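Local atomic coordinates of putidaredoxin reductase (Pseudomonas putida, PDB entry 1Q1R), a protein that uses a bound FAD to pass electrons from NADH to putidaredoxin, the iron-sulfur partner of the cytochrome P450cam monooxygenase. Residues 114-119 against 247-252; 152-157 against 173-178; 364-369 against 396-401. All blocks are in the same frame, centred on the assembly; numbering follows the deposited sequence.

Contact 1: 114-119 against 247-252; sequences PRPLPV and GLIPNC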
loop_
_atom_site.group_PDB
_atom_site.type_symbol
_atom_site.label_atom_id
_atom_site.label_comp_id
_atom_site.label_asym_id
_atom_site.label_seq_id
_atom_site.Cartn_x
_atom_site.Cartn_y
_atom_site.Cartn_z
ATOM N N PRO A 114 0.701 -8.370 -7.728
ATOM C CA PRO A 114 2.078 -7.989 -8.059
ATOM C C PRO A 114 2.314 -7.926 -9.563
ATOM O O PRO A 114 1.863 -8.801 -10.301
ATOM C CB PRO A 114 2.910 -9.091 -7.406
ATOM C CG PRO A 114 2.061 -9.524 -6.249
ATOM C CD PRO A 114 0.684 -9.565 -6.866
ATOM N N ARG A 115 3.015 -6.890 -10.013
ATOM C CA ARG A 115 3.327 -6.750 -11.428
ATOM C C ARG A 115 4.424 -7.754 -11.748
ATOM O O ARG A 115 5.524 -7.678 -11.202
ATOM C CB ARG A 115 3.832 -5.341 -11.747
ATOM C CG ARG A 115 4.185 -5.150 -13.225
ATOM C CD ARG A 115 4.852 -3.801 -13.483
ATOM N NE ARG A 115 4.034 -2.686 -13.010
ATOM C CZ ARG A 115 2.823 -2.397 -13.476
ATOM N NH1 ARG A 115 2.281 -3.138 -14.434
ATOM N NH2 ARG A 115 2.149 -1.369 -12.978
ATOM N N PRO A 116 4.141 -8.709 -12.640
ATOM C CA PRO A 116 5.134 -9.724 -13.011
ATOM C C PRO A 116 6.376 -9.130 -13.681
ATOM O O PRO A 116 6.278 -8.163 -14.435
ATOM C CB PRO A 116 4.361 -10.632 -13.969
ATOM C CG PRO A 116 2.928 -10.461 -13.533
ATOM C CD PRO A 116 2.843 -8.980 -13.281
ATOM N N LEU A 117 7.538 -9.706 -13.392
ATOM C CA LEU A 117 8.788 -9.265 -14.004
ATOM C C LEU A 117 8.913 -10.088 -15.294
ATOM O O LEU A 117 9.017 -11.314 -15.247
ATOM C CB LEU A 117 9.968 -9.551 -13.071
ATOM C CG LEU A 117 11.370 -9.133 -13.532
ATOM C CD1 LEU A 117 11.429 -7.620 -13.740
ATOM C CD2 LEU A 117 12.398 -9.567 -12.492
ATOM N N PRO A 118 8.887 -9.422 -16.461
ATOM C CA PRO A 118 8.990 -10.102 -17.760
ATOM C C PRO A 118 10.102 -11.142 -17.920
ATOM O O PRO A 118 9.871 -12.212 -18.484
ATOM C CB PRO A 118 9.140 -8.938 -18.740
ATOM C CG PRO A 118 8.283 -7.874 -18.101
ATOM C CD PRO A 118 8.709 -7.968 -16.644
ATOM N N VAL A 119 11.302 -10.843 -17.435
ATOM C CA VAL A 119 12.407 -11.786 -17.579
ATOM C C VAL A 119 12.426 -12.904 -16.543
ATOM O O VAL A 119 13.390 -13.672 -16.471
ATOM C CB VAL A 119 13.776 -11.066 -17.563
ATOM C CG1 VAL A 119 13.867 -10.117 -18.748
ATOM C CG2 VAL A 119 13.968 -10.314 -16.257
ATOM N N GLY A 247 6.032 -3.020 -8.337
ATOM C CA GLY A 247 4.748 -2.356 -8.422
ATOM C C GLY A 247 3.559 -3.285 -8.353
ATOM O O GLY A 247 3.699 -4.509 -8.369
ATOM N N LEU A 248 2.376 -2.683 -8.299
ATOM C CA LEU A 248 1.129 -3.421 -8.204
ATOM C C LEU A 248 0.211 -3.109 -9.380
ATOM O O LEU A 248 0.200 -1.989 -9.892
ATOM C CB LEU A 248 0.416 -3.036 -6.904
ATOM C CG LEU A 248 -0.755 -3.890 -6.431
ATOM C CD1 LEU A 248 -0.214 -5.212 -5.895
ATOM C CD2 LEU A 248 -1.523 -3.154 -5.337
ATOM N N ILE A 249 -0.555 -4.107 -9.803
ATOM C CA ILE A 249 -1.517 -3.933 -10.883
ATOM C C ILE A 249 -2.887 -4.031 -10.230
ATOM O O ILE A 249 -3.231 -5.063 -9.653
ATOM C CB ILE A 249 -1.403 -5.043 -11.951
ATOM C CG1 ILE A 249 -0.051 -4.949 -12.665
ATOM C CG2 ILE A 249 -2.542 -4.908 -12.962
ATOM C CD1 ILE A 249 0.158 -6.029 -13.725
ATOM N N PRO A 250 -3.686 -2.957 -10.293
ATOM C CA PRO A 250 -5.009 -3.032 -9.673
ATOM C C PRO A 250 -5.870 -4.085 -10.366
ATOM O O PRO A 250 -5.806 -4.229 -11.587
ATOM C CB PRO A 250 -5.547 -1.615 -9.848
ATOM C CG PRO A 250 -4.922 -1.179 -11.143
ATOM C CD PRO A 250 -3.501 -1.680 -11.005
ATOM N N ASN A 251 -6.656 -4.825 -9.585
ATOM C CA ASN A 251 -7.530 -5.862 -10.127
ATOM C C ASN A 251 -8.865 -5.248 -10.555
ATOM O O ASN A 251 -9.820 -5.195 -9.778
ATOM C CB ASN A 251 -7.763 -6.968 -9.083
ATOM C CG ASN A 251 -6.505 -7.783 -8.798
ATOM O OD1 ASN A 251 -5.822 -8.228 -9.723
ATOM N ND2 ASN A 251 -6.202 -7.991 -7.517
ATOM N N CYS A 252 -8.924 -4.800 -11.806
ATOM C CA CYS A 252 -10.118 -4.154 -12.344
ATOM C C CYS A 252 -10.891 -4.986 -13.368
ATOM O O CYS A 252 -11.950 -4.563 -13.833
ATOM C CB CYS A 252 -9.725 -2.824 -12.992
ATOM S SG CYS A 252 -8.636 -1.803 -11.975
HETATM O O HOH W 1 5.775 -6.678 -8.653
#

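Contact 2: 152-157 against 173-178; sequences LVVIGG and MHVTLL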
loop_
_atom_site.group_PDB
_atom_site.type_symbol
_atom_site.label_atom_id
_atom_site.label_comp_id
_atom_site.label_asym_id
_atom_site.label_seq_id
_atom_site.Cartn_x
_atom_site.Cartn_y
_atom_site.Cartn_z
ATOM N N LEU A 152 20.718 -12.825 -0.992
ATOM C CA LEU A 152 19.420 -12.357 -1.445
ATOM C C LEU A 152 19.579 -11.221 -2.438
ATOM O O LEU A 152 20.441 -10.355 -2.282
ATOM C CB LEU A 152 18.576 -11.845 -0.269
ATOM C CG LEU A 152 17.346 -10.991 -0.642
ATOM C CD1 LEU A 152 16.329 -11.835 -1.398
ATOM C CD2 LEU A 152 16.712 -10.409 0.615
ATOM N N VAL A 153 18.751 -11.243 -3.469
ATOM C CA VAL A 153 18.732 -10.170 -4.438
ATOM C C VAL A 153 17.291 -9.704 -4.497
ATOM O O VAL A 153 16.385 -10.475 -4.815
ATOM C CB VAL A 153 19.172 -10.609 -5.849
ATOM C CG1 VAL A 153 18.973 -9.444 -6.821
ATOM C CG2 VAL A 153 20.642 -11.020 -5.839
ATOM N N VAL A 154 17.082 -8.442 -4.143
ATOM C CA VAL A 154 15.758 -7.844 -4.173
ATOM C C VAL A 154 15.673 -7.032 -5.464
ATOM O O VAL A 154 16.545 -6.210 -5.739
ATOM C CB VAL A 154 15.543 -6.880 -2.976
ATOM C CG1 VAL A 154 14.166 -6.248 -3.064
ATOM C CG2 VAL A 154 15.730 -7.630 -1.652
ATOM N N ILE A 155 14.634 -7.272 -6.255
ATOM C CA ILE A 155 14.448 -6.536 -7.502
ATOM C C ILE A 155 13.313 -5.540 -7.306
ATOM O O ILE A 155 12.141 -5.918 -7.245
ATOM C CB ILE A 155 14.112 -7.484 -8.669
ATOM C CG1 ILE A 155 15.211 -8.543 -8.801
ATOM C CG2 ILE A 155 13.999 -6.688 -9.969
ATOM C CD1 ILE A 155 14.863 -9.690 -9.735
ATOM N N GLY A 156 13.674 -4.263 -7.188
ATOM C CA GLY A 156 12.683 -3.219 -6.989
ATOM C C GLY A 156 13.025 -2.418 -5.745
ATOM O O GLY A 156 13.216 -2.989 -4.672
ATOM N N GLY A 157 13.094 -1.096 -5.883
ATOM C CA GLY A 157 13.451 -0.249 -4.758
ATOM C C GLY A 157 12.365 0.587 -4.102
ATOM O O GLY A 157 12.650 1.689 -3.618
ATOM N N MET A 173 21.679 -11.861 6.179
ATOM C CA MET A 173 21.848 -12.362 4.825
ATOM C C MET A 173 22.764 -11.380 4.099
ATOM O O MET A 173 22.999 -10.270 4.576
ATOM C CB MET A 173 20.514 -12.399 4.076
ATOM C CG MET A 173 19.507 -13.420 4.560
ATOM S SD MET A 173 18.187 -13.566 3.341
ATOM C CE MET A 173 18.909 -14.797 2.210
ATOM N N HIS A 174 23.288 -11.802 2.954
ATOM C CA HIS A 174 24.113 -10.937 2.118
ATOM C C HIS A 174 23.032 -10.368 1.213
ATOM O O HIS A 174 22.388 -11.115 0.470
ATOM C CB HIS A 174 25.116 -11.764 1.309
ATOM C CG HIS A 174 25.877 -10.971 0.292
ATOM N ND1 HIS A 174 25.294 -10.473 -0.855
ATOM C CD2 HIS A 174 27.174 -10.581 0.254
ATOM C CE1 HIS A 174 26.199 -9.812 -1.555
ATOM N NE2 HIS A 174 27.347 -9.861 -0.905
ATOM N N VAL A 175 22.823 -9.057 1.271
ATOM C CA VAL A 175 21.754 -8.440 0.494
ATOM C C VAL A 175 22.163 -7.440 -0.586
ATOM O O VAL A 175 22.971 -6.542 -0.343
ATOM C CB VAL A 175 20.755 -7.727 1.443
ATOM C CG1 VAL A 175 19.530 -7.283 0.677
ATOM C CG2 VAL A 175 20.380 -8.652 2.597
ATOM N N THR A 176 21.579 -7.607 -1.771
ATOM C CA THR A 176 21.807 -6.723 -2.910
ATOM C C THR A 176 20.430 -6.271 -3.405
ATOM O O THR A 176 19.531 -7.092 -3.597
ATOM C CB THR A 176 22.526 -7.451 -4.086
ATOM O OG1 THR A 176 23.792 -7.957 -3.646
ATOM C CG2 THR A 176 22.754 -6.485 -5.245
ATOM N N LEU A 177 20.250 -4.968 -3.601
ATOM C CA LEU A 177 18.967 -4.470 -4.084
ATOM C C LEU A 177 19.165 -3.756 -5.407
ATOM O O LEU A 177 20.062 -2.927 -5.552
ATOM C CB LEU A 177 18.327 -3.532 -3.058
ATOM C CG LEU A 177 16.914 -3.048 -3.400
ATOM C CD1 LEU A 177 16.137 -2.747 -2.125
ATOM C CD2 LEU A 177 16.998 -1.820 -4.290
ATOM N N LEU A 178 18.311 -4.076 -6.370
ATOM C CA LEU A 178 18.414 -3.497 -7.700
ATOM C C LEU A 178 17.215 -2.648 -8.082
ATOM O O LEU A 178 16.064 -3.026 -7.844
ATOM C CB LEU A 178 18.562 -4.616 -8.734
ATOM C CG LEU A 178 19.548 -5.735 -8.399
ATOM C CD1 LEU A 178 19.451 -6.820 -9.464
ATOM C CD2 LEU A 178 20.956 -5.176 -8.317
HETATM O O HOH W 2 23.197 -10.444 -2.538
#

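Contact 3: 364-369 against 396-401; sequences FYLQGD and VEPNLL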
loop_
_atom_site.group_PDB
_atom_site.type_symbol
_atom_site.label_atom_id
_atom_site.label_comp_id
_atom_site.label_asym_id
_atom_site.label_seq_id
_atom_site.Cartn_x
_atom_site.Cartn_y
_atom_site.Cartn_z
ATOM N N PHE A 364 9.695 18.995 3.857
ATOM C CA PHE A 364 8.485 19.616 3.335
ATOM C C PHE A 364 8.557 19.770 1.823
ATOM O O PHE A 364 9.518 20.318 1.294
ATOM C CB PHE A 364 8.267 20.991 3.988
ATOM C CG PHE A 364 8.064 20.933 5.479
ATOM C CD1 PHE A 364 9.151 20.813 6.341
ATOM C CD2 PHE A 364 6.779 20.963 6.019
ATOM C CE1 PHE A 364 8.962 20.720 7.718
ATOM C CE2 PHE A 364 6.581 20.870 7.395
ATOM C CZ PHE A 364 7.672 20.746 8.245
ATOM N N TYR A 365 7.538 19.274 1.131
ATOM C CA TYR A 365 7.475 19.376 -0.323
ATOM C C TYR A 365 6.530 20.516 -0.676
ATOM O O TYR A 365 5.348 20.480 -0.329
ATOM C CB TYR A 365 6.963 18.068 -0.935
ATOM C CG TYR A 365 7.903 16.900 -0.737
ATOM C CD1 TYR A 365 8.067 16.314 0.518
ATOM C CD2 TYR A 365 8.649 16.399 -1.801
ATOM C CE1 TYR A 365 8.954 15.260 0.710
ATOM C CE2 TYR A 365 9.538 15.344 -1.621
ATOM C CZ TYR A 365 9.687 14.780 -0.366
ATOM O OH TYR A 365 10.573 13.743 -0.190
ATOM N N LEU A 366 7.053 21.529 -1.363
ATOM C CA LEU A 366 6.243 22.681 -1.735
ATOM C C LEU A 366 6.163 22.950 -3.231
ATOM O O LEU A 366 7.066 22.614 -3.998
ATOM C CB LEU A 366 6.770 23.953 -1.051
ATOM C CG LEU A 366 6.802 24.043 0.478
ATOM C CD1 LEU A 366 7.924 23.176 1.027
ATOM C CD2 LEU A 366 7.004 25.494 0.896
ATOM N N GLN A 367 5.051 23.558 -3.627
ATOM C CA GLN A 367 4.815 23.963 -5.002
ATOM C C GLN A 367 4.513 25.439 -4.794
ATOM O O GLN A 367 3.370 25.824 -4.550
ATOM C CB GLN A 367 3.597 23.256 -5.589
ATOM C CG GLN A 367 3.415 23.521 -7.070
ATOM C CD GLN A 367 2.181 22.853 -7.641
ATOM O OE1 GLN A 367 1.999 22.804 -8.858
ATOM N NE2 GLN A 367 1.323 22.341 -6.768
ATOM N N GLY A 368 5.554 26.259 -4.863
ATOM C CA GLY A 368 5.384 27.677 -4.619
ATOM C C GLY A 368 5.499 27.842 -3.115
ATOM O O GLY A 368 6.555 27.574 -2.539
ATOM N N ASP A 369 4.418 28.268 -2.473
ATOM C CA ASP A 369 4.415 28.440 -1.024
ATOM C C ASP A 369 3.453 27.449 -0.381
ATOM O O ASP A 369 3.309 27.410 0.841
ATOM C CB ASP A 369 4.005 29.864 -0.644
ATOM C CG ASP A 369 5.013 30.902 -1.097
ATOM O OD1 ASP A 369 6.231 30.679 -0.925
ATOM O OD2 ASP A 369 4.583 31.951 -1.615
ATOM N N VAL A 396 1.323 28.299 6.120
ATOM C CA VAL A 396 2.538 28.352 6.923
ATOM C C VAL A 396 3.661 29.060 6.167
ATOM O O VAL A 396 3.802 28.894 4.954
ATOM C CB VAL A 396 3.022 26.943 7.307
ATOM C CG1 VAL A 396 2.033 26.295 8.257
ATOM C CG2 VAL A 396 3.203 26.094 6.053
ATOM N N GLU A 397 4.458 29.842 6.888
ATOM C CA GLU A 397 5.569 30.575 6.291
ATOM C C GLU A 397 6.691 29.642 5.849
ATOM O O GLU A 397 7.380 29.051 6.676
ATOM C CB GLU A 397 6.130 31.597 7.283
ATOM C CG GLU A 397 7.364 32.332 6.767
ATOM C CD GLU A 397 7.129 32.963 5.403
ATOM O OE1 GLU A 397 6.170 33.757 5.275
ATOM O OE2 GLU A 397 7.897 32.664 4.462
ATOM N N PRO A 398 6.902 29.512 4.535
ATOM C CA PRO A 398 7.957 28.635 4.018
ATOM C C PRO A 398 9.334 28.910 4.618
ATOM O O PRO A 398 10.066 27.983 4.973
ATOM C CB PRO A 398 7.923 28.904 2.516
ATOM C CG PRO A 398 6.486 29.236 2.271
ATOM C CD PRO A 398 6.162 30.146 3.430
ATOM N N ASN A 399 9.676 30.187 4.742
ATOM C CA ASN A 399 10.978 30.574 5.270
ATOM C C ASN A 399 11.244 30.189 6.726
ATOM O O ASN A 399 12.350 30.372 7.218
ATOM C CB ASN A 399 11.200 32.079 5.070
ATOM C CG ASN A 399 11.118 32.487 3.604
ATOM O OD1 ASN A 399 11.513 31.726 2.713
ATOM N ND2 ASN A 399 10.613 33.691 3.346
ATOM N N LEU A 400 10.242 29.650 7.416
ATOM C CA LEU A 400 10.446 29.240 8.803
ATOM C C LEU A 400 10.356 27.723 8.972
ATOM O O LEU A 400 10.774 27.180 9.991
ATOM C CB LEU A 400 9.424 29.910 9.718
ATOM C CG LEU A 400 9.558 31.414 9.972
ATOM C CD1 LEU A 400 8.416 31.874 10.864
ATOM C CD2 LEU A 400 10.896 31.709 10.628
ATOM N N LEU A 401 9.816 27.040 7.970
ATOM C CA LEU A 401 9.662 25.592 8.056
ATOM C C LEU A 401 10.971 24.859 8.360
ATOM O O LEU A 401 10.974 23.868 9.093
ATOM C CB LEU A 401 9.032 25.048 6.768
ATOM C CG LEU A 401 7.589 25.480 6.489
ATOM C CD1 LEU A 401 7.146 24.909 5.145
ATOM C CD2 LEU A 401 6.662 24.995 7.604
HETATM O O HOH W 3 2.011 28.141 3.016
#

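Contact 1: 114-119 against 247-252
P114 and L248 pair in a short two-stranded antiparallel ribbon, strand 112-114 against strand 248-250, probably where the chain passes between the two nucleotide domains. The two residues form a non-hydrogen-bonded pair, with CA of P114 and CA of L248 4.7 Å apart. Their side chains diverge, but L248 CD1 curls back to 3.8 Å from P114 N. One step further on, R115 N donates to G247 O over 3.0 Å, and the N-H points almost straight at the oxygen (166°). The donor sits 34° off the carbonyl plane. Water 1 also grips G247 O and donates as well to R115 O at 2.7 Å. It thus bridges two carbonyls that cannot bond each other. G247 has a positive phi. A CB there would be jammed against the preceding carbonyl oxygen, so these backbone angles call for glycine.

The R115 side chain folds back over the second strand. CB lies beside G247 O. CG is anti to the backbone N, and a bend at chi3 (-56°) brings the guanidinium back over I249. One face of the guanidinium rests on I249, with NH1 3.4 Å from CG1. NH2 lies obliquely 3.7 Å from L248 O. I249 crosses both R115 and P116 at about a right angle, and its CD1 meets P116 CD at 4.0 Å. These groups lie at the surface. L248 packs on R134, D284 and E300, and its side chain lies about 6 Å from the bound FAD. N251, just beyond the ribbon, ties back to T110 and R113. The two-stranded antiparallel pairing is consistent with the link between FAD and NAD domains in the glutathione reductase fold.

Contact 2: 152-157 against 173-178
L152, V153, V154 and I155 lie level with V175, T176, L177 and L178 in two parallel strands of a beta-alpha-beta unit, their axes 4.7 Å apart and 19° from parallel. Five backbone hydrogen bonds join them. The amides of L152, V154 and G156 donate to the carbonyls of H174, T176 and L178. In return, T176 N and L178 N donate to L152 O and V154 O.

L177 shows how the side chains fill the face toward helix 159-170. Its CB lies 4.2 Å from V154 O. CG is anti to the backbone N (chi1 -175°) and carries the branch to V154, reaching CB of that residue at 4.1 Å. CD1 then lies against V154 CG1, also at 4.1 Å. CD2 turns to the glycine loop and touches G157 CA at 3.9 Å. Both methyls lie close to G156 O, a buried oxygen with no partner in the model. L152 and V175 pack on the same face, and M173 CE closes the end of the pair against L152 CB at 3.9 Å. On the other face V153 CG1 meets L178 CD1 at 3.8 Å, the two side chains crossing at a slant.

Among the side chains, the polar contacts centre on water 2. It donates to L152 O and is hydrogen-bonded to T176 OG1 and to H174 ND1, the last at 2.7 Å in the plane of the imidazole. L152 O therefore has two donors, T176 N and the water. G156 is the first glycine of a GxGxxG pattern, consistent with a Rossmann-type NADH site; with G157 it leads toward helix 159-170. The chemistry implies a division of labour: peptide groups fix the register, while mostly apolar side chains pack on the two faces, with water 2 serving the polar groups near H174.

Contact 3: 364-369 against 396-401
F364 and L401 make the main apolar contact. The isobutyl group of L401 lies over one face of the phenyl ring. Its CB stands 4.2 Å above the ring plane and is offset toward the rim. CD1 of L401 is 4.1 Å from F364 CD2, and L401 CD2 is likewise close to F364 CE2. With chi1 at -62°, F364 CG is anti to its carbonyl carbon, and the ring reaches across to the short helix. An alanine here is likely to leave the L401 methyls without the ring face they rest on and to open a gap beneath them. L366 extends the apolar patch, its CD2 touching P398 CB at 3.9 Å. D369 comes to the same ring, with OD1 3.5 Å from P398 CG.

Between the two segments, polar bonding runs through a water. Water 3 donates to D369 O at 2.6 Å and to V396 O at 2.7 Å. E397 caps the helix start: its OE2 accepts from N399 N at 3.1 Å through the anti lone pair.

Strand 360-367 sits between strands 349-353 and 370-377 of an antiparallel sheet. The short, weakly bonded helix at about 398-401 packs against this sheet: P398 touches R349, L401 touches V371, and L401 O is hydrogen-bonded to R353. L408 of helix 408-421 covers both F364 and L401.

Contacts 2 and 3 are buried, while contact 1 lies at the surface. Contacts 1 and 2 belong to the pyridine nucleotide-disulphide oxidoreductase region and meet directly, L117 CD2 packing 3.7 Å from I155 CD1. Contact 3 lies in the C-terminal region, its centre about 36 Å from the centre of either other contact. Chemistry follows place. Contact 2 joins neighbouring strands of one sheet, so backbone bonds dominate. Contact 1 has a single direct backbone bond across it and adds a charged arginine lying on an isoleucine. Contact 3 sets a helix on a sheet, through side chains and a water. A water bridges two backbone carbonyls in contacts 1 and 3; in contact 2 it joins one carbonyl to two side chains.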